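Local coordinates for phosphoacetylglucosamine mutase (Aspergillus lentulus, PDB 5O9X), which catalyses the interconversion of N-acetylglucosamine 6-phosphate and N-acetylglucosamine 1-phosphate, a step on the route to UDP-N-acetylglucosamine, at residues N341-Y347 and T452-S458. The protein carries 1 engineered substitution. Sequence-based numbering, arbitrary orientation.
Sequences NGSSTEY and TYTDLPS
Residues 342-347 begin helix 342-350, and Asn341 (phi/psi -61/135) is its N-cap; 452-458 runs extended from Tyr453 onward, linking helix 446-451 to strand 458-463. The contact thus joins a helix of domain III in this phosphohexomutase fold to the linker entering the C-terminal domain. Two CA-CA distances set the register: Ser343 to Asp455, 5.3 Å, and Tyr347 to Tyr453, 6.6 Å. The linker follows the helix in the opposite chain direction, so residues further along the helix meet earlier linker residues, from Asn341 with Leu456 to Tyr347 with Tyr453 and Thr452.

Asn341 (chi1 t) serves both segments. Its OD1 caps Ser343 N at 3.0 Å and accepts Leu456 N at 2.9 Å, while ND2 donates to Leu456 O at 2.8 Å, so one carboxamide pairs with both backbone polar groups of Leu456. Two residues on, in the first turn, Ser343 (chi1 m) donates from OG to Thr454 O at 2.7 Å. Tyr453 (chi1 p) lays its ring against the helix: Ser344 CA sits over its face, 4.0 Å from the centroid, a CH-pi contact. Tyr347 (chi1 t) meets it obliquely, with centroids 5.2 Å apart and planes at 42°. Arg308 makes a cation-pi contact with Tyr453 and hydrogen-bonds to its carbonyl oxygen. At the start of strand 458-463, Ser458 OG, also hydrogen-bonded to Gln266, shares a water with Asn341 ND2, 2.7 Å from each atom.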
loop_
_atom_site.group_PDB
_atom_site.type_symbol
_atom_site.label_atom_id
_atom_site.label_comp_id
_atom_site.label_asym_id
_atom_site.label_seq_id
_atom_site.Cartn_x
_atom_site.Cartn_y
_atom_site.Cartn_z
ATOM N N ASN A 341 -1.504 -12.743 -10.955
ATOM C CA ASN A 341 -2.008 -13.847 -11.786
ATOM C C ASN A 341 -1.093 -14.043 -13.016
ATOM O O ASN A 341 -0.671 -13.066 -13.658
ATOM C CB ASN A 341 -3.408 -13.487 -12.277
ATOM C CG ASN A 341 -4.128 -14.682 -12.795
ATOM O OD1 ASN A 341 -3.921 -15.072 -13.956
ATOM N ND2 ASN A 341 -4.924 -15.305 -11.945
ATOM N N GLY A 342 -0.763 -15.307 -13.323
ATOM C CA GLY A 342 0.160 -15.584 -14.465
ATOM C C GLY A 342 -0.363 -14.991 -15.742
ATOM O O GLY A 342 0.423 -14.684 -16.581
ATOM N N SER A 343 -1.675 -14.895 -15.926
ATOM C CA SER A 343 -2.193 -14.289 -17.151
ATOM C C SER A 343 -1.831 -12.790 -17.294
ATOM O O SER A 343 -1.668 -12.294 -18.465
ATOM C CB SER A 343 -3.697 -14.431 -17.257
ATOM O OG SER A 343 -4.031 -15.806 -17.428
ATOM N N SER A 344 -1.682 -12.079 -16.168
ATOM C CA SER A 344 -1.357 -10.645 -16.211
ATOM C C SER A 344 0.106 -10.494 -16.633
ATOM O O SER A 344 0.429 -9.625 -17.445
ATOM C CB SER A 344 -1.604 -9.945 -14.825
ATOM O OG SER A 344 -0.673 -10.393 -13.849
ATOM N N THR A 345 0.972 -11.384 -16.136
ATOM C CA THR A 345 2.373 -11.387 -16.544
ATOM C C THR A 345 2.525 -11.634 -18.075
ATOM O O THR A 345 3.337 -10.986 -18.729
ATOM C CB THR A 345 3.157 -12.417 -15.703
ATOM O OG1 THR A 345 2.882 -12.206 -14.264
ATOM C CG2 THR A 345 4.717 -12.365 -15.989
ATOM N N GLU A 346 1.778 -12.604 -18.571
ATOM C CA GLU A 346 1.782 -13.008 -19.946
ATOM C C GLU A 346 1.292 -11.831 -20.832
ATOM O O GLU A 346 1.862 -11.560 -21.887
ATOM C CB GLU A 346 0.850 -14.241 -20.081
ATOM C CG GLU A 346 0.657 -14.671 -21.556
ATOM C CD GLU A 346 -0.340 -15.833 -21.767
ATOM O OE1 GLU A 346 -1.565 -15.815 -21.296
ATOM O OE2 GLU A 346 0.135 -16.788 -22.441
ATOM N N TYR A 347 0.226 -11.157 -20.388
ATOM C CA TYR A 347 -0.313 -9.964 -21.059
ATOM C C TYR A 347 0.725 -8.883 -21.150
ATOM O O TYR A 347 0.885 -8.253 -22.215
ATOM C CB TYR A 347 -1.587 -9.484 -20.364
ATOM C CG TYR A 347 -2.245 -8.210 -20.966
ATOM C CD1 TYR A 347 -3.078 -8.279 -22.112
ATOM C CD2 TYR A 347 -2.082 -6.968 -20.366
ATOM C CE1 TYR A 347 -3.672 -7.121 -22.661
ATOM C CE2 TYR A 347 -2.737 -5.814 -20.865
ATOM C CZ TYR A 347 -3.489 -5.918 -22.027
ATOM O OH TYR A 347 -4.086 -4.765 -22.509
ATOM N N THR A 452 -9.336 -7.608 -21.688
ATOM C CA THR A 452 -7.913 -7.498 -21.989
ATOM C C THR A 452 -7.155 -8.838 -21.905
ATOM O O THR A 452 -6.312 -9.135 -22.754
ATOM C CB THR A 452 -7.181 -6.447 -21.124
ATOM O OG1 THR A 452 -7.405 -6.688 -19.703
ATOM C CG2 THR A 452 -7.711 -4.995 -21.420
ATOM N N TYR A 453 -7.397 -9.607 -20.836
ATOM C CA TYR A 453 -6.810 -10.939 -20.678
ATOM C C TYR A 453 -7.728 -11.702 -19.704
ATOM O O TYR A 453 -8.557 -11.104 -19.018
ATOM C CB TYR A 453 -5.350 -10.873 -20.216
ATOM C CG TYR A 453 -5.156 -10.235 -18.812
ATOM C CD1 TYR A 453 -5.341 -11.001 -17.618
ATOM C CD2 TYR A 453 -4.784 -8.862 -18.693
ATOM C CE1 TYR A 453 -5.151 -10.411 -16.324
ATOM C CE2 TYR A 453 -4.589 -8.269 -17.431
ATOM C CZ TYR A 453 -4.740 -9.042 -16.277
ATOM O OH TYR A 453 -4.517 -8.400 -15.120
ATOM N N THR A 454 -7.634 -13.025 -19.679
ATOM C CA THR A 454 -8.439 -13.809 -18.738
ATOM C C THR A 454 -7.552 -14.360 -17.639
ATOM O O THR A 454 -6.576 -15.085 -17.928
ATOM C CB THR A 454 -9.203 -14.920 -19.475
ATOM O OG1 THR A 454 -10.062 -14.321 -20.479
ATOM C CG2 THR A 454 -10.123 -15.727 -18.508
ATOM N N ASP A 455 -7.888 -14.024 -16.389
ATOM C CA ASP A 455 -7.120 -14.540 -15.247
ATOM C C ASP A 455 -7.174 -16.071 -15.203
ATOM O O ASP A 455 -8.202 -16.666 -15.442
ATOM C CB ASP A 455 -7.763 -13.991 -13.926
ATOM C CG ASP A 455 -7.341 -12.539 -13.631
ATOM O OD1 ASP A 455 -6.134 -12.265 -13.700
ATOM O OD2 ASP A 455 -8.200 -11.667 -13.308
ATOM N N LEU A 456 -6.061 -16.701 -14.928
ATOM C CA LEU A 456 -6.105 -18.137 -14.503
ATOM C C LEU A 456 -6.894 -18.255 -13.198
ATOM O O LEU A 456 -6.710 -17.444 -12.305
ATOM C CB LEU A 456 -4.672 -18.641 -14.251
ATOM C CG LEU A 456 -3.811 -18.648 -15.524
ATOM C CD1 LEU A 456 -2.364 -19.017 -15.132
ATOM C CD2 LEU A 456 -4.322 -19.661 -16.541
ATOM N N PRO A 457 -7.797 -19.251 -13.081
ATOM C CA PRO A 457 -8.448 -19.519 -11.787
ATOM C C PRO A 457 -7.373 -19.591 -10.719
ATOM O O PRO A 457 -6.324 -20.221 -10.944
ATOM C CB PRO A 457 -9.113 -20.895 -12.017
ATOM C CG PRO A 457 -9.596 -20.745 -13.502
ATOM C CD PRO A 457 -8.362 -20.093 -14.169
ATOM N N SER A 458 -7.600 -18.902 -9.600
ATOM C CA SER A 458 -6.596 -18.900 -8.522
ATOM C C SER A 458 -7.246 -18.979 -7.161
ATOM O O SER A 458 -8.496 -18.838 -7.008
ATOM C CB SER A 458 -5.738 -17.630 -8.625
ATOM O OG SER A 458 -6.512 -16.483 -8.291
HETATM O O HOH W 1 -5.202 -14.396 -9.393
#